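Local coordinates for conserved hypothetical protein TM1158 (Thermotoga maritima, PDB 1O1Y), which is probably a glutamine amidotransferase of class I, expected to draw ammonia from glutamine for transfer to an acceptor that is not yet known, at residues Glu121-Lys130 with Asp142-Gly151; Leu43-Leu51 with Phe78-Ile86. All coordinates share one frame; numbering follows the deposited sequence. Where two conformers were deposited one is given.

The contacts lie on opposite sides of the chain's centre, their centres about 28 Å apart, and share no element. Contact 1 pairs strands 122-123 and 125-130 with strand 143-150 in the antiparallel part of the mixed sheet; contact 2 seats the loop after strand 39-43 against helix 78-92 beside the parallel part. Both are partly buried: Glu122, Phe147 and His150 lie inside in contact 1 and Thr45, Glu82 and Leu85 in contact 2, while Asp142, Arg143, Pro46 and Lys50 are exposed. Contact 1 rests on backbone hydrogen bonds, with aromatic and arginine side chains on one face and a histidine-carboxylate pair on the other; in contact 2 side chains do the work, chiefly Tyr81, Phe78 and Glu82.

Contact 1 of 2, residues Glu121-Lys130 with Asp142-Gly151; sequences EEIGWYFVEK and DRLRVFQWHG. With SO4 (sulfate ion), chain E; SO4 (sulfate ion), chain C; SO4 (sulfate ion), chain I; SO4 (sulfate ion), chain H.
The ring of Phe127 and the guanidinium of Arg143 lie nearly flat on each other, planes 21° apart, a cation-pi stack with Arg143 CZ 4.0 Å from the ring centroid. Arg143 has CG anti to its backbone N (chi1 177°) and runs extended to NE, which carries its flat end out over the phenyl ring. Arg143 NH1 and NH2 both donate to one sulfate, Arg143 NH2 reaching its O2 at 2.9 Å; the ion, probably from the crystallisation liquor, also puts O3 at the edge of Phe127. Farther along the same face of the sheet, Phe147 CB sits over the six-membered ring of Trp125, 3.8 Å from its centroid, and Ile123 CG2 lies over the centre of Trp149. The indole nitrogens are held from outside, Trp125 by Leu214 O and Trp149 by Glu203.

On the other face, Glu122 OE1 meets the edge of His150 in the ring plane. His150 NE2 donates to Glu122 OE1 at 2.7 Å, meeting the anti lone pair of that oxygen, while the carboxylate stands 85° from the ring. Gln172 gives OE1 a second bond, and Asp152 O takes the ND1 end of His150, which probably fixes the rotation of both groups. A water links Glu122 OE2, Phe127 O and Gln148 NE2, and Val128 CG1 packs on Val146 CG2 at 3.8 Å.

Between the two faces, reciprocal backbone bonds join Glu122 with His150, Gly124 with Gln148, Tyr126 with Val146, and Val128 with Leu144. Before the corner at Gly124, whose backbone angles call for glycine, the short strand 122-123 already pairs with 143-150. Strands 125-130 and 143-150, joined by 12 residues without helix or strand, form a beta hairpin within the mixed sheet of this class I glutamine amidotransferase domain.

Contact 2 of 2, residues Leu43-Leu51 with Phe78-Ile86; sequences LDTPKGEKL and FLKYEFQLI
The segment Leu43-Leu51, the end of strand 39-43 and the loop after it with a short 3-10 turn at Thr45-Lys47, comes closest to the helix at Thr45 and Phe78, CA to CA 5.7 Å, and stands farther off where Leu51 faces Leu85. Tyr81 fills the space between. Its CG is anti to the backbone N (chi1 179°), which sends the ring straight out from the helix into the loop. Lys50 crosses one face of Tyr81, with CD over the centre and NZ 4.0 Å from the Tyr81 ring centroid in a cation-pi contact; Leu85 CG of the same helix lies against the opposite face. Leu43 CD2 and Thr45 CG2 come to the ring edge. At the far end, Leu51 N donates to Tyr81 OH at 3.0 Å, almost straight at 170°. A leucine in place of Tyr81 would probably leave the amide of Leu51 without its acceptor and the Lys50 chain without a ring to lie on.

Nearer the start of the helix, Pro46 rides over Phe78, its CG 3.7 Å from the ring centroid and close to the normal, a CH-pi contact. Beside it Thr45 OG1 donates to Glu82 OE2, modelled at 2.5 Å, a length too short to be trusted in detail; His20 bonds the other oxygen, OE1. Deeper in, Leu85 divides its two methyls: CD1 meets Leu43 CD2 tip to tip at 4.0 Å, while CD2 lies 3.8 Å from Leu51 CD1 as those chains slide past each other.

Leu43 and Leu51 also rest on Leu16 of strand 14-18, which ties the loop to the sheet. Helix 78-92 itself connects the neighbouring parallel strands 60-63 and 96-98, so the loop is packed against the helix of a beta-alpha-beta crossover in a flavodoxin-like fold.

Contact 1 of 2, residues Glu121-Lys130 with Asp142-Gly151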
loop_
_atom_site.group_PDB
_atom_site.type_symbol
_atom_site.label_atom_id
_atom_site.label_comp_id
_atom_site.label_asym_id
_atom_site.label_seq_id
_atom_site.Cartn_x
_atom_site.Cartn_y
_atom_site.Cartn_z
ATOM N N GLU A 121 -4.350 -14.063 -10.467
ATOM C CA GLU A 121 -3.851 -12.730 -10.178
ATOM C C GLU A 121 -4.970 -11.700 -10.369
ATOM O O GLU A 121 -5.894 -11.901 -11.158
ATOM C CB GLU A 121 -2.715 -12.351 -11.107
ATOM C CG GLU A 121 -1.430 -13.128 -10.934
ATOM C CD GLU A 121 -0.333 -12.587 -11.835
ATOM O OE1 GLU A 121 0.704 -12.078 -11.353
ATOM O OE2 GLU A 121 -0.545 -12.624 -13.039
ATOM N N GLU A 122 -4.872 -10.610 -9.636
ATOM C CA GLU A 122 -5.708 -9.447 -9.845
ATOM C C GLU A 122 -4.836 -8.352 -10.436
ATOM O O GLU A 122 -3.963 -7.807 -9.756
ATOM C CB GLU A 122 -6.329 -9.010 -8.522
ATOM C CG GLU A 122 -7.427 -9.938 -7.991
ATOM C CD GLU A 122 -8.114 -9.386 -6.743
ATOM O OE1 GLU A 122 -7.429 -8.937 -5.785
ATOM O OE2 GLU A 122 -9.366 -9.415 -6.675
ATOM N N ILE A 123 -5.030 -8.070 -11.725
ATOM C CA ILE A 123 -4.314 -7.003 -12.377
ATOM C C ILE A 123 -5.373 -6.184 -13.102
ATOM O O ILE A 123 -5.976 -6.638 -14.071
ATOM C CB ILE A 123 -3.274 -7.490 -13.359
ATOM C CG1 ILE A 123 -2.244 -8.372 -12.652
ATOM C CG2 ILE A 123 -2.621 -6.266 -14.042
ATOM C CD1 ILE A 123 -1.229 -9.010 -13.590
ATOM N N GLY A 124 -5.642 -5.002 -12.574
ATOM C CA GLY A 124 -6.717 -4.186 -13.116
ATOM C C GLY A 124 -7.654 -3.652 -12.075
ATOM O O GLY A 124 -7.308 -3.578 -10.916
ATOM N N TRP A 125 -8.882 -3.330 -12.500
ATOM C CA TRP A 125 -9.821 -2.654 -11.606
ATOM C C TRP A 125 -10.857 -3.654 -11.088
ATOM O O TRP A 125 -11.462 -4.385 -11.879
ATOM C CB TRP A 125 -10.480 -1.498 -12.390
ATOM C CG TRP A 125 -9.527 -0.370 -12.606
ATOM C CD1 TRP A 125 -8.768 -0.132 -13.712
ATOM C CD2 TRP A 125 -9.227 0.680 -11.681
ATOM N NE1 TRP A 125 -8.012 1.011 -13.522
ATOM C CE2 TRP A 125 -8.281 1.525 -12.291
ATOM C CE3 TRP A 125 -9.680 1.011 -10.417
ATOM C CZ2 TRP A 125 -7.780 2.654 -11.671
ATOM C CZ3 TRP A 125 -9.195 2.122 -9.801
ATOM C CH2 TRP A 125 -8.248 2.950 -10.441
ATOM N N TYR A 126 -10.995 -3.738 -9.766
ATOM C CA TYR A 126 -11.825 -4.744 -9.120
ATOM C C TYR A 126 -12.546 -4.098 -7.968
ATOM O O TYR A 126 -12.074 -3.151 -7.386
ATOM C CB TYR A 126 -10.973 -5.912 -8.551
ATOM C CG TYR A 126 -10.202 -6.751 -9.570
ATOM C CD1 TYR A 126 -9.049 -6.288 -10.160
ATOM C CD2 TYR A 126 -10.612 -8.032 -9.910
ATOM C CE1 TYR A 126 -8.377 -7.019 -11.068
ATOM C CE2 TYR A 126 -9.902 -8.801 -10.825
ATOM C CZ TYR A 126 -8.768 -8.288 -11.395
ATOM O OH TYR A 126 -8.044 -9.036 -12.326
ATOM N N PHE A 127 -13.672 -4.685 -7.591
ATOM C CA PHE A 127 -14.318 -4.331 -6.315
ATOM C C PHE A 127 -13.650 -4.971 -5.093
ATOM O O PHE A 127 -13.225 -6.132 -5.119
ATOM C CB PHE A 127 -15.786 -4.772 -6.343
ATOM C CG PHE A 127 -16.674 -3.908 -7.223
ATOM C CD1 PHE A 127 -16.829 -2.578 -6.973
ATOM C CD2 PHE A 127 -17.356 -4.454 -8.289
ATOM C CE1 PHE A 127 -17.661 -1.769 -7.758
ATOM C CE2 PHE A 127 -18.161 -3.633 -9.091
ATOM C CZ PHE A 127 -18.302 -2.301 -8.807
ATOM N N VAL A 128 -13.656 -4.218 -3.997
ATOM C CA VAL A 128 -13.428 -4.697 -2.655
ATOM C C VAL A 128 -14.613 -4.216 -1.851
ATOM O O VAL A 128 -15.279 -3.229 -2.185
ATOM C CB VAL A 128 -12.126 -4.164 -2.004
ATOM C CG1 VAL A 128 -10.921 -4.778 -2.732
ATOM C CG2 VAL A 128 -12.055 -2.662 -1.968
ATOM N N GLU A 129 -14.906 -4.953 -0.800
ATOM C CA GLU A 129 -16.025 -4.640 0.062
ATOM C C GLU A 129 -15.518 -4.405 1.517
ATOM O O GLU A 129 -14.601 -5.094 2.042
ATOM C CB GLU A 129 -17.053 -5.784 0.018
ATOM C CG GLU A 129 -17.601 -6.101 -1.391
ATOM C CD GLU A 129 -16.714 -6.968 -2.251
ATOM O OE1 GLU A 129 -16.058 -7.892 -1.725
ATOM O OE2 GLU A 129 -16.660 -6.700 -3.507
ATOM N N LYS A 130 -16.087 -3.405 2.143
ATOM C CA LYS A 130 -15.723 -2.973 3.480
ATOM C C LYS A 130 -16.523 -3.678 4.550
ATOM O O LYS A 130 -17.722 -3.612 4.573
ATOM C CB LYS A 130 -15.806 -1.445 3.602
ATOM C CG LYS A 130 -15.157 -0.875 4.906
ATOM C CD LYS A 130 -15.315 0.636 5.097
ATOM C CE LYS A 130 -16.609 1.047 5.703
ATOM N NZ LYS A 130 -16.635 2.499 6.080
ATOM N N ASP A 142 -19.282 0.938 1.196
ATOM C CA ASP A 142 -19.383 -0.503 1.394
ATOM C C ASP A 142 -18.732 -1.294 0.265
ATOM O O ASP A 142 -18.196 -2.380 0.502
ATOM C CB ASP A 142 -20.849 -0.906 1.499
ATOM C CG ASP A 142 -21.489 -0.446 2.792
ATOM O OD1 ASP A 142 -22.735 -0.469 2.856
ATOM O OD2 ASP A 142 -20.806 -0.054 3.767
ATOM N N ARG A 143 -18.783 -0.745 -0.953
ATOM C CA ARG A 143 -18.283 -1.445 -2.135
ATOM C C ARG A 143 -17.561 -0.440 -3.001
ATOM O O ARG A 143 -18.154 0.570 -3.379
ATOM C CB ARG A 143 -19.469 -2.065 -2.826
ATOM C CG ARG A 143 -19.314 -2.831 -4.158
ATOM C CD ARG A 143 -20.703 -3.184 -4.638
ATOM N NE ARG A 143 -20.870 -3.880 -5.911
ATOM C CZ ARG A 143 -21.308 -3.330 -7.005
ATOM N NH1 ARG A 143 -21.446 -4.089 -8.070
ATOM N NH2 ARG A 143 -21.553 -2.008 -7.088
ATOM N N LEU A 144 -16.288 -0.695 -3.278
ATOM C CA LEU A 144 -15.365 0.327 -3.832
ATOM C C LEU A 144 -14.583 -0.324 -4.977
ATOM O O LEU A 144 -14.007 -1.414 -4.804
ATOM C CB LEU A 144 -14.387 0.787 -2.706
ATOM C CG LEU A 144 -13.412 1.942 -3.041
ATOM C CD1 LEU A 144 -14.122 3.273 -3.369
ATOM C CD2 LEU A 144 -12.458 2.149 -1.907
ATOM N N ARG A 145 -14.499 0.376 -6.101
ATOM C CA ARG A 145 -13.630 -0.043 -7.192
ATOM C C ARG A 145 -12.227 0.471 -6.964
ATOM O O ARG A 145 -12.007 1.659 -6.750
ATOM C CB ARG A 145 -14.172 0.472 -8.502
ATOM C CG ARG A 145 -13.542 -0.172 -9.677
ATOM C CD ARG A 145 -14.142 0.284 -11.026
ATOM N NE ARG A 145 -15.469 -0.277 -11.255
ATOM C CZ ARG A 145 -16.620 0.386 -11.177
ATOM N NH1 ARG A 145 -16.665 1.688 -10.870
ATOM N NH2 ARG A 145 -17.753 -0.253 -11.454
ATOM N N VAL A 146 -11.274 -0.458 -6.957
ATOM C CA VAL A 146 -9.879 -0.158 -6.671
ATOM C C VAL A 146 -8.941 -0.846 -7.667
ATOM O O VAL A 146 -9.340 -1.762 -8.445
ATOM C CB VAL A 146 -9.496 -0.594 -5.238
ATOM C CG1 VAL A 146 -10.372 0.073 -4.225
ATOM C CG2 VAL A 146 -9.505 -2.113 -5.112
ATOM N N PHE A 147 -7.696 -0.390 -7.683
ATOM C CA PHE A 147 -6.719 -0.931 -8.632
ATOM C C PHE A 147 -5.820 -2.005 -7.960
ATOM O O PHE A 147 -5.296 -1.824 -6.864
ATOM C CB PHE A 147 -5.864 0.175 -9.190
ATOM C CG PHE A 147 -4.858 -0.275 -10.193
ATOM C CD1 PHE A 147 -5.249 -0.826 -11.400
ATOM C CD2 PHE A 147 -3.495 -0.080 -9.944
ATOM C CE1 PHE A 147 -4.266 -1.212 -12.349
ATOM C CE2 PHE A 147 -2.544 -0.447 -10.862
ATOM C CZ PHE A 147 -2.933 -1.037 -12.059
ATOM N N GLN A 148 -5.693 -3.125 -8.631
ATOM C CA GLN A 148 -4.978 -4.295 -8.119
ATOM C C GLN A 148 -3.860 -4.657 -9.049
ATOM O O GLN A 148 -3.991 -4.593 -10.291
ATOM C CB GLN A 148 -5.896 -5.524 -8.053
ATOM C CG GLN A 148 -7.074 -5.358 -7.083
ATOM C CD GLN A 148 -6.694 -5.590 -5.639
ATOM O OE1 GLN A 148 -5.513 -5.566 -5.274
ATOM N NE2 GLN A 148 -7.714 -5.825 -4.795
ATOM N N TRP A 149 -2.759 -5.085 -8.470
ATOM C CA TRP A 149 -1.689 -5.663 -9.241
ATOM C C TRP A 149 -0.920 -6.656 -8.370
ATOM O O TRP A 149 0.178 -6.381 -7.909
ATOM C CB TRP A 149 -0.747 -4.586 -9.780
ATOM C CG TRP A 149 0.057 -5.083 -10.985
ATOM C CD1 TRP A 149 0.746 -6.252 -11.093
ATOM C CD2 TRP A 149 0.203 -4.421 -12.250
ATOM N NE1 TRP A 149 1.300 -6.359 -12.347
ATOM C CE2 TRP A 149 0.997 -5.236 -13.064
ATOM C CE3 TRP A 149 -0.271 -3.225 -12.776
ATOM C CZ2 TRP A 149 1.338 -4.875 -14.371
ATOM C CZ3 TRP A 149 0.081 -2.868 -14.062
ATOM C CH2 TRP A 149 0.866 -3.687 -14.837
ATOM N N HIS A 150 -1.501 -7.833 -8.155
ATOM C CA HIS A 150 -0.904 -8.787 -7.218
ATOM C C HIS A 150 -1.288 -10.211 -7.573
ATOM O O HIS A 150 -2.378 -10.470 -8.059
ATOM C CB HIS A 150 -1.297 -8.462 -5.760
ATOM C CG HIS A 150 -2.685 -8.883 -5.391
ATOM N ND1 HIS A 150 -2.949 -10.060 -4.713
ATOM C CD2 HIS A 150 -3.890 -8.312 -5.635
ATOM C CE1 HIS A 150 -4.258 -10.193 -4.565
ATOM N NE2 HIS A 150 -4.852 -9.156 -5.135
ATOM N N GLY A 151 -0.374 -11.115 -7.254
ATOM C CA GLY A 151 -0.579 -12.533 -7.344
ATOM C C GLY A 151 -0.564 -13.228 -5.998
ATOM O O GLY A 151 -1.030 -14.351 -5.917
HETATM S S SO4 E . -21.736 -1.401 -10.964
HETATM O O1 SO4 E . -22.894 -1.091 -11.770
HETATM O O2 SO4 E . -21.819 -0.700 -9.717
HETATM O O3 SO4 E . -20.494 -1.065 -11.641
HETATM O O4 SO4 E . -21.669 -2.838 -10.830
HETATM S S SO4 C . 2.858 -10.369 -6.079
HETATM O O1 SO4 C . 2.584 -10.468 -7.498
HETATM O O2 SO4 C . 1.670 -10.199 -5.209
HETATM O O3 SO4 C . 3.650 -9.149 -5.929
HETATM O O4 SO4 C . 3.674 -11.489 -5.582
HETATM S S SO4 I . -22.323 3.655 0.950
HETATM O O1 SO4 I . -21.971 4.441 -0.217
HETATM O O2 SO4 I . -23.778 3.388 1.028
HETATM O O3 SO4 I . -21.917 4.373 2.147
HETATM O O4 SO4 I . -21.511 2.508 0.944
HETATM S S SO4 H . -20.458 4.289 -10.663
HETATM O O1 SO4 H . -21.097 5.217 -11.591
HETATM O O2 SO4 H . -20.279 4.926 -9.365
HETATM O O3 SO4 H . -19.114 3.827 -11.065
HETATM O O4 SO4 H . -21.382 3.192 -10.445
HETATM O O HOH W 1 2.600 -9.542 -12.120
HETATM O O HOH W 2 -10.373 -7.012 -5.369
HETATM O O HOH W 3 -14.065 -3.273 -12.080
HETATM O O HOH W 4 -18.922 -1.170 5.333
HETATM O O HOH W 5 -19.655 2.419 4.351
#

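Contact 2 of 2, residues Leu43-Leu51 with Phe78-Ile86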
loop_
_atom_site.group_PDB
_atom_site.type_symbol
_atom_site.label_atom_id
_atom_site.label_comp_id
_atom_site.label_asym_id
_atom_site.label_seq_id
_atom_site.Cartn_x
_atom_site.Cartn_y
_atom_site.Cartn_z
ATOM N N LEU A 43 12.738 6.385 1.122
ATOM C CA LEU A 43 13.819 5.462 1.512
ATOM C C LEU A 43 13.835 4.329 0.468
ATOM O O LEU A 43 12.943 3.510 0.439
ATOM C CB LEU A 43 13.601 4.893 2.893
ATOM C CG LEU A 43 14.714 3.952 3.382
ATOM C CD1 LEU A 43 16.027 4.678 3.580
ATOM C CD2 LEU A 43 14.263 3.267 4.662
ATOM N N ASP A 44 14.833 4.345 -0.394
ATOM C CA ASP A 44 14.987 3.348 -1.457
ATOM C C ASP A 44 15.984 2.314 -0.982
ATOM O O ASP A 44 17.187 2.380 -1.260
ATOM C CB ASP A 44 15.445 3.998 -2.744
ATOM C CG ASP A 44 14.335 4.830 -3.367
ATOM O OD1 ASP A 44 14.423 6.072 -3.345
ATOM O OD2 ASP A 44 13.333 4.300 -3.855
ATOM N N THR A 45 15.461 1.361 -0.231
ATOM C CA THR A 45 16.309 0.352 0.377
ATOM C C THR A 45 17.032 -0.525 -0.646
ATOM O O THR A 45 18.138 -0.947 -0.353
ATOM C CB THR A 45 15.532 -0.561 1.325
ATOM O OG1 THR A 45 14.374 -1.055 0.660
ATOM C CG2 THR A 45 14.997 0.268 2.541
ATOM N N PRO A 46 16.461 -0.806 -1.819
ATOM C CA PRO A 46 17.224 -1.607 -2.798
ATOM C C PRO A 46 18.465 -0.924 -3.280
ATOM O O PRO A 46 19.377 -1.580 -3.796
ATOM C CB PRO A 46 16.213 -1.841 -3.926
ATOM C CG PRO A 46 14.925 -1.674 -3.273
ATOM C CD PRO A 46 15.112 -0.505 -2.329
ATOM N N LYS A 47 18.555 0.382 -3.086
ATOM C CA LYS A 47 19.764 1.121 -3.397
ATOM C C LYS A 47 20.794 1.138 -2.286
ATOM O O LYS A 47 21.802 1.821 -2.401
ATOM C CB LYS A 47 19.428 2.556 -3.738
ATOM C CG LYS A 47 18.580 2.673 -4.961
ATOM C CD LYS A 47 18.489 4.118 -5.338
ATOM C CE LYS A 47 17.472 4.355 -6.412
ATOM N NZ LYS A 47 17.805 5.645 -7.095
ATOM N N GLY A 48 20.535 0.402 -1.210
ATOM C CA GLY A 48 21.390 0.428 -0.042
ATOM C C GLY A 48 21.096 1.550 0.944
ATOM O O GLY A 48 21.847 1.751 1.906
ATOM N N GLU A 49 20.028 2.299 0.716
ATOM C CA GLU A 49 19.731 3.431 1.576
ATOM C C GLU A 49 19.264 2.953 2.952
ATOM O O GLU A 49 18.559 1.966 3.062
ATOM C CB GLU A 49 18.677 4.334 0.942
ATOM C CG GLU A 49 19.229 5.134 -0.228
ATOM C CD GLU A 49 18.208 6.084 -0.839
ATOM O OE1 GLU A 49 17.072 6.262 -0.288
ATOM O OE2 GLU A 49 18.553 6.667 -1.889
ATOM N N LYS A 50 19.709 3.659 3.985
ATOM C CA LYS A 50 19.219 3.473 5.352
ATOM C C LYS A 50 18.603 4.772 5.837
ATOM O O LYS A 50 18.777 5.833 5.223
ATOM C CB LYS A 50 20.350 3.079 6.297
ATOM C CG LYS A 50 21.220 1.938 5.792
ATOM C CD LYS A 50 20.531 0.614 5.915
ATOM C CE LYS A 50 21.530 -0.539 5.695
ATOM N NZ LYS A 50 21.042 -1.827 6.286
ATOM N N LEU A 51 17.909 4.704 6.968
ATOM C CA LEU A 51 17.214 5.879 7.476
ATOM C C LEU A 51 18.156 7.073 7.542
ATOM O O LEU A 51 19.294 6.937 8.002
ATOM C CB LEU A 51 16.730 5.616 8.892
ATOM C CG LEU A 51 15.560 4.678 9.040
ATOM C CD1 LEU A 51 15.382 4.325 10.493
ATOM C CD2 LEU A 51 14.314 5.321 8.461
ATOM N N PHE A 78 17.796 -6.343 1.250
ATOM C CA PHE A 78 17.179 -5.129 1.793
ATOM C C PHE A 78 15.899 -5.391 2.576
ATOM O O PHE A 78 15.539 -4.588 3.436
ATOM C CB PHE A 78 16.933 -4.043 0.707
ATOM C CG PHE A 78 16.121 -4.505 -0.466
ATOM C CD1 PHE A 78 14.742 -4.476 -0.447
ATOM C CD2 PHE A 78 16.764 -4.962 -1.618
ATOM C CE1 PHE A 78 13.988 -4.926 -1.559
ATOM C CE2 PHE A 78 16.033 -5.396 -2.726
ATOM C CZ PHE A 78 14.651 -5.384 -2.694
ATOM N N LEU A 79 15.190 -6.485 2.263
ATOM C CA LEU A 79 13.976 -6.823 2.972
ATOM C C LEU A 79 14.237 -7.116 4.433
ATOM O O LEU A 79 13.377 -6.804 5.270
ATOM C CB LEU A 79 13.218 -8.000 2.340
ATOM C CG LEU A 79 12.675 -7.887 0.916
ATOM C CD1 LEU A 79 12.128 -9.214 0.435
ATOM C CD2 LEU A 79 11.641 -6.796 0.825
ATOM N N LYS A 80 15.382 -7.685 4.768
ATOM C CA LYS A 80 15.727 -7.949 6.150
ATOM C C LYS A 80 15.724 -6.645 6.977
ATOM O O LYS A 80 15.196 -6.596 8.071
ATOM C CB LYS A 80 17.091 -8.660 6.220
ATOM C CG LYS A 80 17.464 -9.111 7.600
ATOM N N TYR A 81 16.321 -5.594 6.424
ATOM C CA TYR A 81 16.322 -4.274 7.070
ATOM C C TYR A 81 14.910 -3.711 7.219
ATOM O O TYR A 81 14.546 -3.151 8.258
ATOM C CB TYR A 81 17.185 -3.327 6.236
ATOM C CG TYR A 81 17.274 -1.932 6.759
ATOM C CD1 TYR A 81 17.812 -1.678 7.998
ATOM C CD2 TYR A 81 16.809 -0.854 6.015
ATOM C CE1 TYR A 81 17.915 -0.356 8.478
ATOM C CE2 TYR A 81 16.891 0.464 6.505
ATOM C CZ TYR A 81 17.428 0.699 7.725
ATOM O OH TYR A 81 17.547 1.990 8.225
ATOM N N GLU A 82 14.109 -3.854 6.168
ATOM C CA GLU A 82 12.732 -3.422 6.194
ATOM C C GLU A 82 11.926 -4.140 7.227
ATOM O O GLU A 82 11.165 -3.509 7.947
ATOM C CB GLU A 82 12.074 -3.629 4.843
ATOM C CG GLU A 82 12.659 -2.723 3.774
ATOM C CD GLU A 82 11.939 -2.857 2.442
ATOM O OE1 GLU A 82 10.770 -3.253 2.429
ATOM O OE2 GLU A 82 12.562 -2.546 1.405
ATOM N N PHE A 83 12.080 -5.457 7.327
ATOM C CA PHE A 83 11.383 -6.202 8.400
ATOM C C PHE A 83 11.772 -5.683 9.800
ATOM O O PHE A 83 10.912 -5.585 10.689
ATOM C CB PHE A 83 11.654 -7.696 8.270
ATOM C CG PHE A 83 10.815 -8.374 7.203
ATOM C CD1 PHE A 83 11.428 -9.035 6.150
ATOM C CD2 PHE A 83 9.416 -8.301 7.227
ATOM C CE1 PHE A 83 10.676 -9.630 5.161
ATOM C CE2 PHE A 83 8.669 -8.906 6.252
ATOM C CZ PHE A 83 9.308 -9.569 5.195
ATOM N N GLN A 84 13.038 -5.339 9.989
ATOM C CA GLN A 84 13.503 -4.781 11.242
ATOM C C GLN A 84 12.808 -3.449 11.504
ATOM O O GLN A 84 12.376 -3.168 12.654
ATOM C CB GLN A 84 15.024 -4.583 11.267
ATOM C CG GLN A 84 15.781 -5.887 11.260
ATOM C CD GLN A 84 17.291 -5.732 11.132
ATOM O OE1 GLN A 84 17.792 -4.771 10.546
ATOM N NE2 GLN A 84 18.013 -6.704 11.663
ATOM N N LEU A 85 12.668 -2.627 10.476
ATOM C CA LEU A 85 11.953 -1.338 10.649
ATOM C C LEU A 85 10.499 -1.545 11.022
ATOM O O LEU A 85 9.971 -0.854 11.915
ATOM C CB LEU A 85 12.033 -0.477 9.393
ATOM C CG LEU A 85 13.420 -0.019 8.971
ATOM C CD1 LEU A 85 13.319 0.787 7.689
ATOM C CD2 LEU A 85 14.096 0.778 10.049
ATOM N N ILE A 86 9.833 -2.501 10.381
ATOM C CA ILE A 86 8.427 -2.766 10.704
ATOM C C ILE A 86 8.277 -3.143 12.167
ATOM O O ILE A 86 7.394 -2.648 12.824
ATOM C CB ILE A 86 7.822 -3.870 9.773
ATOM C CG1 ILE A 86 7.728 -3.420 8.326
ATOM C CG2 ILE A 86 6.387 -4.217 10.209
ATOM C CD1 ILE A 86 7.396 -4.568 7.311
#